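Putative Xylose isomerase (Rhodospirillum rubrum, PDB 3QXB) probably acts as a metal-dependent sugar isomerase of the xylose isomerase-like TIM barrel family, binding iron and manganese ions at the mouth of its barrel. Local coordinates at residues M20-N25 against K307-A312; R38-V43 against A76-K81; E50-T55 against L84-T89; I245-G250 against G262-Q267. All blocks are in the same frame, centred on the assembly; numbering follows the deposited sequence.

Contact 1. Residues M20-N25 against K307-A312; sequences MKLGVN and KALKAA
The CE methyl of Met20, a selenomethionine in this model, ends 3.4 Å from Leu309 O and 3.8 Å from Ala312 CB. Its CG stands between the backbone N and the carbonyl carbon (chi1 62°), and a bend at chi3 brings the methyl to Leu309 O. Leu309 O also accepts from Ala312 N at 3.3 Å, so the methyl sits beside a carbonyl that already has a hydrogen-bond partner. Beside it, Leu22 sends CD1 into the angle between Leu309 and Lys310, 3.9 Å from Leu309 CB and equally far from Lys310 CG, with no hydrogen bond between the segments. This is the closing side of a TIM barrel: the first strand, 22-25, meets the end of the final helix, 295-310. Lys310 meets Leu22 with its aliphatic CG, while its NZ is hydrogen-bonded to Gly48 O. One shell out, Ile245 of strand 240-245 touches both Leu22 and Leu309, while Leu269 of helix 266-275 touches both Met20 and Leu309. Trp273 of that helix also packs on Met20, and Gln270 OE1 accepts a hydrogen bond from Met20 N.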
loop_
_atom_site.group_PDB
_atom_site.type_symbol
_atom_site.label_atom_id
_atom_site.label_comp_id
_atom_site.label_asym_id
_atom_site.label_seq_id
_atom_site.Cartn_x
_atom_site.Cartn_y
_atom_site.Cartn_z
HETATM N N MSE A 20 -28.261 -8.099 -10.131
HETATM C CA MSE A 20 -27.487 -6.894 -9.878
HETATM C C MSE A 20 -26.274 -6.833 -10.814
HETATM O O MSE A 20 -25.801 -7.863 -11.307
HETATM C CB MSE A 20 -27.055 -6.820 -8.402
HETATM C CG MSE A 20 -26.115 -7.969 -7.901
HETATM SE SE MSE A 20 -25.760 -8.049 -5.976
HETATM C CE MSE A 20 -25.555 -9.957 -5.890
ATOM N N LYS A 21 -25.783 -5.616 -11.062
ATOM C CA LYS A 21 -24.715 -5.390 -12.006
ATOM C C LYS A 21 -23.425 -5.575 -11.224
ATOM O O LYS A 21 -23.020 -4.722 -10.440
ATOM C CB LYS A 21 -24.785 -3.987 -12.635
ATOM C CG LYS A 21 -23.692 -3.714 -13.697
ATOM C CD LYS A 21 -23.812 -2.298 -14.201
ATOM C CE LYS A 21 -22.747 -1.894 -15.187
ATOM N NZ LYS A 21 -22.689 -0.407 -15.319
ATOM N N LEU A 22 -22.810 -6.722 -11.431
ATOM C CA LEU A 22 -21.579 -7.043 -10.765
ATOM C C LEU A 22 -20.412 -6.656 -11.648
ATOM O O LEU A 22 -20.472 -6.803 -12.885
ATOM C CB LEU A 22 -21.494 -8.541 -10.482
ATOM C CG LEU A 22 -22.535 -9.135 -9.551
ATOM C CD1 LEU A 22 -22.388 -10.668 -9.584
ATOM C CD2 LEU A 22 -22.405 -8.563 -8.135
ATOM N N GLY A 23 -19.350 -6.178 -10.996
ATOM C CA GLY A 23 -18.106 -5.911 -11.656
ATOM C C GLY A 23 -16.933 -6.333 -10.752
ATOM O O GLY A 23 -17.142 -6.769 -9.612
ATOM N N VAL A 24 -15.702 -6.221 -11.242
ATOM C CA VAL A 24 -14.546 -6.465 -10.382
ATOM C C VAL A 24 -13.494 -5.360 -10.421
ATOM O O VAL A 24 -13.142 -4.864 -11.472
ATOM C CB VAL A 24 -13.939 -7.877 -10.684
ATOM C CG1 VAL A 24 -13.412 -7.981 -12.144
ATOM C CG2 VAL A 24 -12.875 -8.228 -9.654
ATOM N N ASN A 25 -12.995 -4.968 -9.252
ATOM C CA ASN A 25 -11.824 -4.132 -9.161
ATOM C C ASN A 25 -10.615 -5.077 -9.192
ATOM O O ASN A 25 -10.556 -6.090 -8.500
ATOM C CB ASN A 25 -11.878 -3.268 -7.890
ATOM C CG ASN A 25 -10.631 -2.462 -7.677
ATOM O OD1 ASN A 25 -9.567 -3.016 -7.553
ATOM N ND2 ASN A 25 -10.753 -1.125 -7.661
ATOM N N LYS A 307 -19.040 -16.803 -7.915
ATOM C CA LYS A 307 -20.166 -17.759 -7.960
ATOM C C LYS A 307 -21.185 -17.477 -6.857
ATOM O O LYS A 307 -22.374 -17.522 -7.118
ATOM C CB LYS A 307 -19.711 -19.215 -7.879
ATOM C CG LYS A 307 -19.406 -19.876 -9.219
ATOM C CD LYS A 307 -19.123 -21.404 -9.046
ATOM C CE LYS A 307 -17.919 -21.836 -9.903
ATOM N N ALA A 308 -20.706 -17.153 -5.650
ATOM C CA ALA A 308 -21.581 -16.858 -4.514
ATOM C C ALA A 308 -22.414 -15.618 -4.812
ATOM O O ALA A 308 -23.616 -15.610 -4.566
ATOM C CB ALA A 308 -20.763 -16.661 -3.221
ATOM N N LEU A 309 -21.781 -14.583 -5.361
ATOM C CA LEU A 309 -22.483 -13.334 -5.710
ATOM C C LEU A 309 -23.531 -13.566 -6.798
ATOM O O LEU A 309 -24.686 -13.099 -6.700
ATOM C CB LEU A 309 -21.491 -12.258 -6.155
ATOM C CG LEU A 309 -20.667 -11.545 -5.083
ATOM C CD1 LEU A 309 -19.485 -10.783 -5.728
ATOM C CD2 LEU A 309 -21.542 -10.632 -4.214
ATOM N N LYS A 310 -23.157 -14.311 -7.834
ATOM C CA LYS A 310 -24.129 -14.633 -8.914
ATOM C C LYS A 310 -25.311 -15.497 -8.461
ATOM O O LYS A 310 -26.352 -15.483 -9.113
ATOM C CB LYS A 310 -23.423 -15.318 -10.087
ATOM C CG LYS A 310 -22.540 -14.369 -10.908
ATOM C CD LYS A 310 -21.648 -15.146 -11.841
ATOM C CE LYS A 310 -21.109 -14.288 -12.966
ATOM N NZ LYS A 310 -20.454 -15.200 -13.950
ATOM N N ALA A 311 -25.145 -16.206 -7.344
ATOM C CA ALA A 311 -26.152 -17.079 -6.770
ATOM C C ALA A 311 -27.302 -16.347 -6.076
ATOM O O ALA A 311 -28.310 -16.965 -5.746
ATOM C CB ALA A 311 -25.445 -18.089 -5.761
ATOM N N ALA A 312 -27.164 -15.045 -5.844
ATOM C CA ALA A 312 -28.213 -14.260 -5.197
ATOM C C ALA A 312 -29.485 -14.216 -6.050
ATOM O O ALA A 312 -29.433 -14.323 -7.271
ATOM C CB ALA A 312 -27.723 -12.866 -4.894
#

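Contact 2. Residues R38-V43 against A76-K81; sequences RLAGLV and AKAFRK
Val43 N donates to Leu39 O at 3.0 Å, and this helical bond keeps two of the side chains that meet Phe79 one turn apart. No hydrogen bond runs between the two segments; the shortest approach to a polar atom is Ala40 CB at 3.6 Å from Ala78 O. What joins them is the Phe79 ring, laid against the backbone of helix 36-46. Ala40 covers one face: its CA sits 4.1 Å from the ring centroid, 17° off the normal, in a CH-pi contact displaced toward the rim, and its CB reaches Phe79 CD1 at 3.9 Å. At the ring edge, close to its plane, Leu39 CG meets Phe79 CZ at 4.0 Å, a branch point set there by a CG anti to the backbone N (chi1 -169°). Val43 CG2 arrives obliquely at Phe79 CE2. With alanine and ring as the intervening groups, the axes of segments 38-43 and 76-81 come within 8.6 Å, at 36° to each other. Replacing Phe79 by an alanine would probably open a gap above Ala40 and leave Leu39 and Val43 without their shared partner. The same ring also touches Val52 of strand 51-55 and Leu84, just before strand 85-90. Neighbouring helices laid side by side over the strands, running in roughly the same direction, form the outer layer of a TIM barrel.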
loop_
_atom_site.group_PDB
_atom_site.type_symbol
_atom_site.label_atom_id
_atom_site.label_comp_id
_atom_site.label_asym_id
_atom_site.label_seq_id
_atom_site.Cartn_x
_atom_site.Cartn_y
_atom_site.Cartn_z
ATOM N N ARG A 38 -3.657 -12.407 -20.225
ATOM C CA ARG A 38 -3.961 -13.450 -19.213
ATOM C C ARG A 38 -4.944 -12.866 -18.199
ATOM O O ARG A 38 -5.876 -13.557 -17.790
ATOM C CB ARG A 38 -2.681 -13.956 -18.490
ATOM C CG ARG A 38 -2.851 -14.508 -16.994
ATOM C CD ARG A 38 -3.030 -16.070 -16.789
ATOM N NE ARG A 38 -4.376 -16.500 -16.317
ATOM C CZ ARG A 38 -4.649 -17.565 -15.526
ATOM N NH1 ARG A 38 -3.678 -18.349 -15.040
ATOM N NH2 ARG A 38 -5.913 -17.838 -15.183
ATOM N N LEU A 39 -4.738 -11.605 -17.807
ATOM C CA LEU A 39 -5.637 -10.940 -16.826
ATOM C C LEU A 39 -7.040 -10.800 -17.394
ATOM O O LEU A 39 -8.025 -11.178 -16.754
ATOM C CB LEU A 39 -5.106 -9.575 -16.341
ATOM C CG LEU A 39 -5.802 -8.906 -15.135
ATOM C CD1 LEU A 39 -6.043 -9.853 -13.956
ATOM C CD2 LEU A 39 -5.085 -7.663 -14.636
ATOM N N ALA A 40 -7.120 -10.277 -18.607
ATOM C CA ALA A 40 -8.394 -10.153 -19.342
ATOM C C ALA A 40 -9.112 -11.495 -19.467
ATOM O O ALA A 40 -10.304 -11.566 -19.295
ATOM C CB ALA A 40 -8.159 -9.527 -20.732
ATOM N N GLY A 41 -8.383 -12.556 -19.764
ATOM C CA GLY A 41 -8.978 -13.884 -19.920
ATOM C C GLY A 41 -9.460 -14.468 -18.597
ATOM O O GLY A 41 -10.472 -15.129 -18.530
ATOM N N LEU A 42 -8.724 -14.208 -17.543
ATOM C CA LEU A 42 -9.104 -14.570 -16.191
ATOM C C LEU A 42 -10.419 -13.904 -15.759
ATOM O O LEU A 42 -11.263 -14.551 -15.174
ATOM C CB LEU A 42 -7.993 -14.153 -15.248
ATOM C CG LEU A 42 -8.030 -14.624 -13.803
ATOM C CD1 LEU A 42 -6.658 -14.433 -13.190
ATOM C CD2 LEU A 42 -9.070 -13.920 -12.984
ATOM N N VAL A 43 -10.584 -12.609 -16.019
ATOM C CA VAL A 43 -11.821 -11.950 -15.643
ATOM C C VAL A 43 -12.974 -12.497 -16.502
ATOM O O VAL A 43 -14.088 -12.732 -16.003
ATOM C CB VAL A 43 -11.704 -10.438 -15.778
ATOM C CG1 VAL A 43 -13.077 -9.779 -15.661
ATOM C CG2 VAL A 43 -10.706 -9.892 -14.710
ATOM N N ALA A 76 -5.738 -1.807 -21.367
ATOM C CA ALA A 76 -7.027 -1.342 -22.007
ATOM C C ALA A 76 -7.362 -2.100 -23.259
ATOM O O ALA A 76 -8.516 -2.558 -23.462
ATOM C CB ALA A 76 -7.001 0.183 -22.276
ATOM N N LYS A 77 -6.362 -2.315 -24.096
ATOM C CA LYS A 77 -6.579 -3.013 -25.352
ATOM C C LYS A 77 -6.924 -4.480 -25.139
ATOM O O LYS A 77 -7.781 -5.030 -25.845
ATOM C CB LYS A 77 -5.351 -2.864 -26.260
ATOM C CG LYS A 77 -5.383 -3.580 -27.615
ATOM C CD LYS A 77 -4.147 -3.192 -28.495
ATOM C CE LYS A 77 -4.253 -3.663 -29.973
ATOM N NZ LYS A 77 -4.447 -5.138 -30.082
ATOM N N ALA A 78 -6.237 -5.139 -24.221
ATOM C CA ALA A 78 -6.503 -6.546 -23.964
ATOM C C ALA A 78 -7.914 -6.723 -23.407
ATOM O O ALA A 78 -8.625 -7.657 -23.789
ATOM C CB ALA A 78 -5.465 -7.123 -22.997
ATOM N N PHE A 79 -8.333 -5.831 -22.509
ATOM C CA PHE A 79 -9.677 -5.943 -21.962
ATOM C C PHE A 79 -10.758 -5.714 -23.038
ATOM O O PHE A 79 -11.742 -6.467 -23.107
ATOM C CB PHE A 79 -9.860 -5.011 -20.751
ATOM C CG PHE A 79 -9.405 -5.627 -19.456
ATOM C CD1 PHE A 79 -8.050 -5.888 -19.226
ATOM C CD2 PHE A 79 -10.324 -6.013 -18.499
ATOM C CE1 PHE A 79 -7.642 -6.492 -18.052
ATOM C CE2 PHE A 79 -9.903 -6.596 -17.317
ATOM C CZ PHE A 79 -8.581 -6.826 -17.094
ATOM N N ARG A 80 -10.556 -4.703 -23.882
ATOM C CA ARG A 80 -11.513 -4.385 -24.945
ATOM C C ARG A 80 -11.622 -5.559 -25.915
ATOM O O ARG A 80 -12.722 -5.910 -26.334
ATOM C CB ARG A 80 -11.129 -3.086 -25.686
ATOM C CG ARG A 80 -11.923 -2.832 -26.974
ATOM C CD ARG A 80 -11.550 -1.511 -27.682
ATOM N NE ARG A 80 -10.104 -1.330 -27.862
ATOM C CZ ARG A 80 -9.400 -1.837 -28.869
ATOM N NH1 ARG A 80 -10.002 -2.566 -29.790
ATOM N NH2 ARG A 80 -8.090 -1.634 -28.951
ATOM N N LYS A 81 -10.491 -6.186 -26.231
ATOM C CA LYS A 81 -10.460 -7.364 -27.129
ATOM C C LYS A 81 -11.134 -8.592 -26.501
ATOM O O LYS A 81 -11.758 -9.362 -27.204
ATOM C CB LYS A 81 -9.019 -7.694 -27.583
ATOM C CG LYS A 81 -8.441 -6.717 -28.641
ATOM C CD LYS A 81 -6.959 -7.083 -28.985
#

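Contact 3. Residues E50-T55 against L84-T89; sequences EYVQYT and LTIEST
Gln53 NE2 gives Ser88 OG a hydrogen bond of 2.8 Å, nearly straight at 163° and almost in the amide plane. The extended side chain, with CG opposite the backbone N (chi1 -171°), carries the amide inward, where OE1 accepts from both His244 NE2 and Asn25 ND2. Ser88 therefore helps fix the rotation of a second-shell amide that holds a metal-binding histidine. Between the backbones, Thr85 N bonds Glu50 O (2.9 Å), Val52 N bonds Thr85 O, Glu87 N bonds Val52 O, and Tyr54 N bonds Ser88 O (2.9 Å). Val52 pairs with Ile86 but Tyr54 with Thr89, so the second strand carries one extra residue, a beta bulge at Glu87. The Glu87 carboxylate approaches the Tyr51 ring obliquely, the two planes 32° apart, with OE2 3.4 Å from Tyr51 CD1; Lys21 NZ takes OE2 in a salt bridge and Thr282 OG1 bonds OE1. On the other side of the sheet, Ile86 divides its branches: CG1 meets Val52 CG1 at 4.1 Å and CG2 meets Tyr54 CB at 3.8 Å. Further along, Thr89 CG2 rests 3.7 Å from Tyr54 CD2. Phe79 of helix 65-81 packs on Ile86, and that helix forms the right-handed beta-alpha-beta crossover that links these two parallel barrel strands.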
loop_
_atom_site.group_PDB
_atom_site.type_symbol
_atom_site.label_atom_id
_atom_site.label_comp_id
_atom_site.label_asym_id
_atom_site.label_seq_id
_atom_site.Cartn_x
_atom_site.Cartn_y
_atom_site.Cartn_z
ATOM N N GLU A 50 -17.922 -8.902 -16.777
ATOM C CA GLU A 50 -17.813 -8.004 -17.928
ATOM C C GLU A 50 -17.363 -6.599 -17.521
ATOM O O GLU A 50 -16.511 -5.972 -18.181
ATOM C CB GLU A 50 -19.199 -7.996 -18.581
ATOM C CG GLU A 50 -19.313 -7.102 -19.734
ATOM C CD GLU A 50 -20.703 -7.131 -20.348
ATOM O OE1 GLU A 50 -21.553 -7.976 -19.927
ATOM O OE2 GLU A 50 -20.894 -6.292 -21.243
ATOM N N TYR A 51 -17.830 -6.149 -16.368
ATOM C CA TYR A 51 -17.500 -4.819 -15.853
ATOM C C TYR A 51 -16.296 -4.802 -14.898
ATOM O O TYR A 51 -16.231 -5.532 -13.900
ATOM C CB TYR A 51 -18.730 -4.187 -15.250
ATOM C CG TYR A 51 -19.881 -4.217 -16.247
ATOM C CD1 TYR A 51 -19.905 -3.367 -17.340
ATOM C CD2 TYR A 51 -20.917 -5.132 -16.120
ATOM C CE1 TYR A 51 -20.969 -3.404 -18.282
ATOM C CE2 TYR A 51 -21.969 -5.176 -17.048
ATOM C CZ TYR A 51 -21.982 -4.304 -18.123
ATOM O OH TYR A 51 -23.030 -4.349 -19.024
ATOM N N VAL A 52 -15.349 -3.937 -15.229
ATOM C CA VAL A 52 -14.077 -3.914 -14.574
ATOM C C VAL A 52 -13.721 -2.506 -14.079
ATOM O O VAL A 52 -13.992 -1.521 -14.760
ATOM C CB VAL A 52 -13.017 -4.360 -15.565
ATOM C CG1 VAL A 52 -11.635 -4.224 -14.960
ATOM C CG2 VAL A 52 -13.296 -5.805 -16.093
ATOM N N GLN A 53 -13.126 -2.421 -12.895
ATOM C CA GLN A 53 -12.498 -1.191 -12.417
ATOM C C GLN A 53 -11.022 -1.465 -12.303
ATOM O O GLN A 53 -10.588 -2.364 -11.544
ATOM C CB GLN A 53 -13.075 -0.726 -11.083
ATOM C CG GLN A 53 -12.639 0.602 -10.665
ATOM C CD GLN A 53 -13.395 1.117 -9.474
ATOM O OE1 GLN A 53 -13.294 0.573 -8.364
ATOM N NE2 GLN A 53 -14.169 2.203 -9.694
ATOM N N TYR A 54 -10.250 -0.717 -13.082
ATOM C CA TYR A 54 -8.816 -0.898 -13.145
ATOM C C TYR A 54 -8.221 -0.163 -11.963
ATOM O O TYR A 54 -8.702 0.903 -11.624
ATOM C CB TYR A 54 -8.325 -0.322 -14.456
ATOM C CG TYR A 54 -6.826 -0.390 -14.718
ATOM C CD1 TYR A 54 -6.241 -1.514 -15.311
ATOM C CD2 TYR A 54 -6.018 0.686 -14.441
ATOM C CE1 TYR A 54 -4.861 -1.566 -15.575
ATOM C CE2 TYR A 54 -4.671 0.649 -14.740
ATOM C CZ TYR A 54 -4.094 -0.478 -15.294
ATOM O OH TYR A 54 -2.699 -0.466 -15.542
ATOM N N THR A 55 -7.209 -0.733 -11.309
ATOM C CA THR A 55 -6.614 -0.108 -10.114
ATOM C C THR A 55 -5.269 0.601 -10.445
ATOM O O THR A 55 -4.452 0.080 -11.212
ATOM C CB THR A 55 -6.390 -1.150 -8.974
ATOM O OG1 THR A 55 -5.784 -0.525 -7.829
ATOM C CG2 THR A 55 -5.492 -2.334 -9.421
ATOM N N LEU A 84 -14.533 -7.033 -22.515
ATOM C CA LEU A 84 -14.769 -6.470 -21.176
ATOM C C LEU A 84 -14.786 -4.942 -21.247
ATOM O O LEU A 84 -14.157 -4.332 -22.107
ATOM C CB LEU A 84 -13.693 -6.961 -20.198
ATOM C CG LEU A 84 -13.483 -8.494 -20.195
ATOM C CD1 LEU A 84 -12.273 -8.836 -19.400
ATOM C CD2 LEU A 84 -14.720 -9.302 -19.715
ATOM N N THR A 85 -15.490 -4.324 -20.321
ATOM C CA THR A 85 -15.594 -2.882 -20.259
ATOM C C THR A 85 -14.952 -2.390 -18.996
ATOM O O THR A 85 -15.472 -2.620 -17.914
ATOM C CB THR A 85 -17.073 -2.436 -20.250
ATOM O OG1 THR A 85 -17.713 -2.936 -21.430
ATOM C CG2 THR A 85 -17.221 -0.914 -20.183
ATOM N N ILE A 86 -13.818 -1.707 -19.149
ATOM C CA ILE A 86 -13.210 -0.941 -18.061
ATOM C C ILE A 86 -13.954 0.409 -17.898
ATOM O O ILE A 86 -13.780 1.354 -18.701
ATOM C CB ILE A 86 -11.731 -0.709 -18.251
ATOM C CG1 ILE A 86 -10.987 -2.040 -18.419
ATOM C CG2 ILE A 86 -11.152 0.112 -17.023
ATOM C CD1 ILE A 86 -9.478 -1.887 -18.474
ATOM N N GLU A 87 -14.869 0.414 -16.921
ATOM C CA GLU A 87 -15.690 1.568 -16.596
ATOM C C GLU A 87 -14.972 2.728 -15.917
ATOM O O GLU A 87 -15.363 3.909 -16.072
ATOM C CB GLU A 87 -16.888 1.097 -15.735
ATOM C CG GLU A 87 -17.778 0.164 -16.525
ATOM C CD GLU A 87 -19.082 -0.199 -15.807
ATOM O OE1 GLU A 87 -19.031 -0.600 -14.632
ATOM O OE2 GLU A 87 -20.138 -0.066 -16.446
ATOM N N SER A 88 -13.911 2.414 -15.186
ATOM C CA SER A 88 -13.191 3.435 -14.462
ATOM C C SER A 88 -11.890 2.868 -14.011
ATOM O O SER A 88 -11.681 1.665 -14.009
ATOM C CB SER A 88 -13.952 3.915 -13.229
ATOM O OG SER A 88 -14.395 2.824 -12.438
ATOM N N THR A 89 -11.001 3.773 -13.655
ATOM C CA THR A 89 -9.764 3.477 -12.986
ATOM C C THR A 89 -9.989 4.034 -11.610
ATOM O O THR A 89 -10.887 4.863 -11.394
ATOM C CB THR A 89 -8.501 4.167 -13.612
ATOM O OG1 THR A 89 -8.649 5.590 -13.604
ATOM C CG2 THR A 89 -8.210 3.653 -15.042
#

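Contact 4. Residues I245-G250 against G262-Q267; sequences IQQTDG and GVVTPQ
Beyond strand 240-245 the chain makes a loop beside the metal site of the TIM barrel, and this contact pins that loop to the lead-in of helix 266-275, whose N-cap is Thr265. Gln246 turns toward the site: its NE2 bonds Asp213 and Asp253, both metal ligands, and its OE1 accepts from His255 N. The next residue, Gln247, points its amide to the lead-in instead. Its OE1 is gripped by two backbone donors, Val264 N at 2.8 Å and Thr248 N at 3.1 Å, each lying in the carbonyl plane on a lone pair. The bend at chi2 (57°) folds the chain back so that one oxygen serves both. A leucine in its place would probably leave the N-H groups of Val264 and Thr248 without their shared acceptor. Thr248 O takes the other crossing bond, from Val263 N at 2.8 Å, nearly head-on. Gly262 passes so near Thr248 O and Gln247 OE1 that a CB there would clash with both. Val264 fills the apolar part: CG2 meets Thr248 CG2 at 3.6 Å, and CG1 covers Gln246 O, a buried carbonyl that has no partner in the model. Thr248 OG1, opposite its own backbone N (chi1 179°), accepts from Gly250 N at 2.9 Å and closes an ST turn.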
loop_
_atom_site.group_PDB
_atom_site.type_symbol
_atom_site.label_atom_id
_atom_site.label_comp_id
_atom_site.label_asym_id
_atom_site.label_seq_id
_atom_site.Cartn_x
_atom_site.Cartn_y
_atom_site.Cartn_z
ATOM N N ILE A 245 -18.098 -3.524 -3.288
ATOM C CA ILE A 245 -18.703 -4.530 -2.436
ATOM C C ILE A 245 -17.581 -5.417 -1.880
ATOM O O ILE A 245 -16.611 -5.697 -2.553
ATOM C CB ILE A 245 -19.811 -5.334 -3.167
ATOM C CG1 ILE A 245 -19.282 -6.106 -4.375
ATOM C CG2 ILE A 245 -21.031 -4.411 -3.571
ATOM C CD1 ILE A 245 -20.333 -7.075 -4.983
ATOM N N GLN A 246 -17.765 -5.869 -0.640
ATOM C CA GLN A 246 -16.848 -6.764 0.061
ATOM C C GLN A 246 -17.624 -7.414 1.193
ATOM O O GLN A 246 -18.718 -6.963 1.550
ATOM C CB GLN A 246 -15.689 -5.987 0.672
ATOM C CG GLN A 246 -16.146 -4.640 1.287
ATOM C CD GLN A 246 -15.252 -4.188 2.423
ATOM O OE1 GLN A 246 -14.995 -4.954 3.369
ATOM N NE2 GLN A 246 -14.799 -2.940 2.364
ATOM N N GLN A 247 -17.060 -8.480 1.741
ATOM C CA GLN A 247 -17.614 -9.124 2.906
ATOM C C GLN A 247 -16.879 -8.561 4.104
ATOM O O GLN A 247 -15.684 -8.217 4.035
ATOM C CB GLN A 247 -17.518 -10.662 2.793
ATOM C CG GLN A 247 -18.185 -11.479 3.856
ATOM C CD GLN A 247 -19.674 -11.219 4.041
ATOM O OE1 GLN A 247 -20.055 -10.179 4.546
ATOM N NE2 GLN A 247 -20.511 -12.210 3.711
ATOM N N THR A 248 -17.627 -8.390 5.187
ATOM C CA THR A 248 -17.077 -7.774 6.369
ATOM C C THR A 248 -17.901 -8.181 7.591
ATOM O O THR A 248 -19.048 -8.587 7.445
ATOM C CB THR A 248 -17.086 -6.236 6.218
ATOM O OG1 THR A 248 -16.574 -5.634 7.402
ATOM C CG2 THR A 248 -18.525 -5.728 5.936
ATOM N N ASP A 249 -17.303 -8.085 8.778
ATOM C CA ASP A 249 -18.055 -8.232 10.024
ATOM C C ASP A 249 -18.447 -6.872 10.574
ATOM O O ASP A 249 -19.084 -6.783 11.610
ATOM C CB ASP A 249 -17.258 -9.031 11.076
ATOM C CG ASP A 249 -15.961 -8.359 11.451
ATOM O OD1 ASP A 249 -15.646 -7.295 10.868
ATOM O OD2 ASP A 249 -15.244 -8.898 12.294
ATOM N N GLY A 250 -18.037 -5.807 9.904
ATOM C CA GLY A 250 -18.405 -4.479 10.336
ATOM C C GLY A 250 -17.568 -3.932 11.474
ATOM O O GLY A 250 -17.882 -2.864 11.971
ATOM N N GLY A 262 -19.953 -13.107 7.290
ATOM C CA GLY A 262 -20.044 -11.693 7.614
ATOM C C GLY A 262 -21.429 -11.159 7.299
ATOM O O GLY A 262 -22.336 -11.932 6.942
ATOM N N VAL A 263 -21.597 -9.845 7.427
ATOM C CA VAL A 263 -22.929 -9.216 7.435
ATOM C C VAL A 263 -23.370 -8.773 6.052
ATOM O O VAL A 263 -24.525 -8.413 5.862
ATOM C CB VAL A 263 -22.984 -7.984 8.381
ATOM C CG1 VAL A 263 -22.785 -8.429 9.830
ATOM C CG2 VAL A 263 -21.936 -6.926 7.989
ATOM N N VAL A 264 -22.446 -8.804 5.087
ATOM C CA VAL A 264 -22.750 -8.397 3.716
ATOM C C VAL A 264 -22.882 -9.658 2.877
ATOM O O VAL A 264 -21.965 -10.073 2.161
ATOM C CB VAL A 264 -21.676 -7.447 3.137
ATOM C CG1 VAL A 264 -22.026 -7.045 1.699
ATOM C CG2 VAL A 264 -21.567 -6.230 4.031
ATOM N N THR A 265 -24.045 -10.263 2.985
ATOM C CA THR A 265 -24.372 -11.467 2.252
ATOM C C THR A 265 -24.748 -11.102 0.817
ATOM O O THR A 265 -25.243 -10.017 0.563
ATOM C CB THR A 265 -25.556 -12.224 2.939
ATOM O OG1 THR A 265 -26.761 -11.494 2.760
ATOM C CG2 THR A 265 -25.301 -12.406 4.449
ATOM N N PRO A 266 -24.480 -11.996 -0.139
ATOM C CA PRO A 266 -24.919 -11.777 -1.515
ATOM C C PRO A 266 -26.377 -11.392 -1.656
ATOM O O PRO A 266 -26.693 -10.498 -2.438
ATOM C CB PRO A 266 -24.682 -13.124 -2.178
ATOM C CG PRO A 266 -23.487 -13.664 -1.439
ATOM C CD PRO A 266 -23.638 -13.202 -0.011
ATOM N N GLN A 267 -27.255 -12.048 -0.902
ATOM C CA GLN A 267 -28.686 -11.732 -0.966
ATOM C C GLN A 267 -29.049 -10.337 -0.447
ATOM O O GLN A 267 -30.014 -9.737 -0.933
ATOM C CB GLN A 267 -29.533 -12.768 -0.205
ATOM C CG GLN A 267 -31.036 -12.617 -0.506
ATOM C CD GLN A 267 -31.363 -12.792 -1.980
ATOM O OE1 GLN A 267 -30.815 -13.670 -2.643
ATOM N NE2 GLN A 267 -32.259 -11.960 -2.502
#

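From the N terminus, strand 22-25 waits for almost the whole chain before helix 295-310 closes contact 1, so the other three contacts all lie nested within that loop. Contacts 2 and 3 alternate along the sequence: helix 36-46, strand 51-55, helix 65-81 and strand 85-90 follow in turn, the helices pairing outside the barrel and the strands within its wall. Phe79 O and Leu84 N, a probable hydrogen bond, join them directly. Contact 4 closes a short loop much later, in series with both. It meets contact 1 where Pro266 touches Met20 and Ala312, while strands 22-25 and 51-55 link contact 1 to contact 3 as neighbours in the sheet.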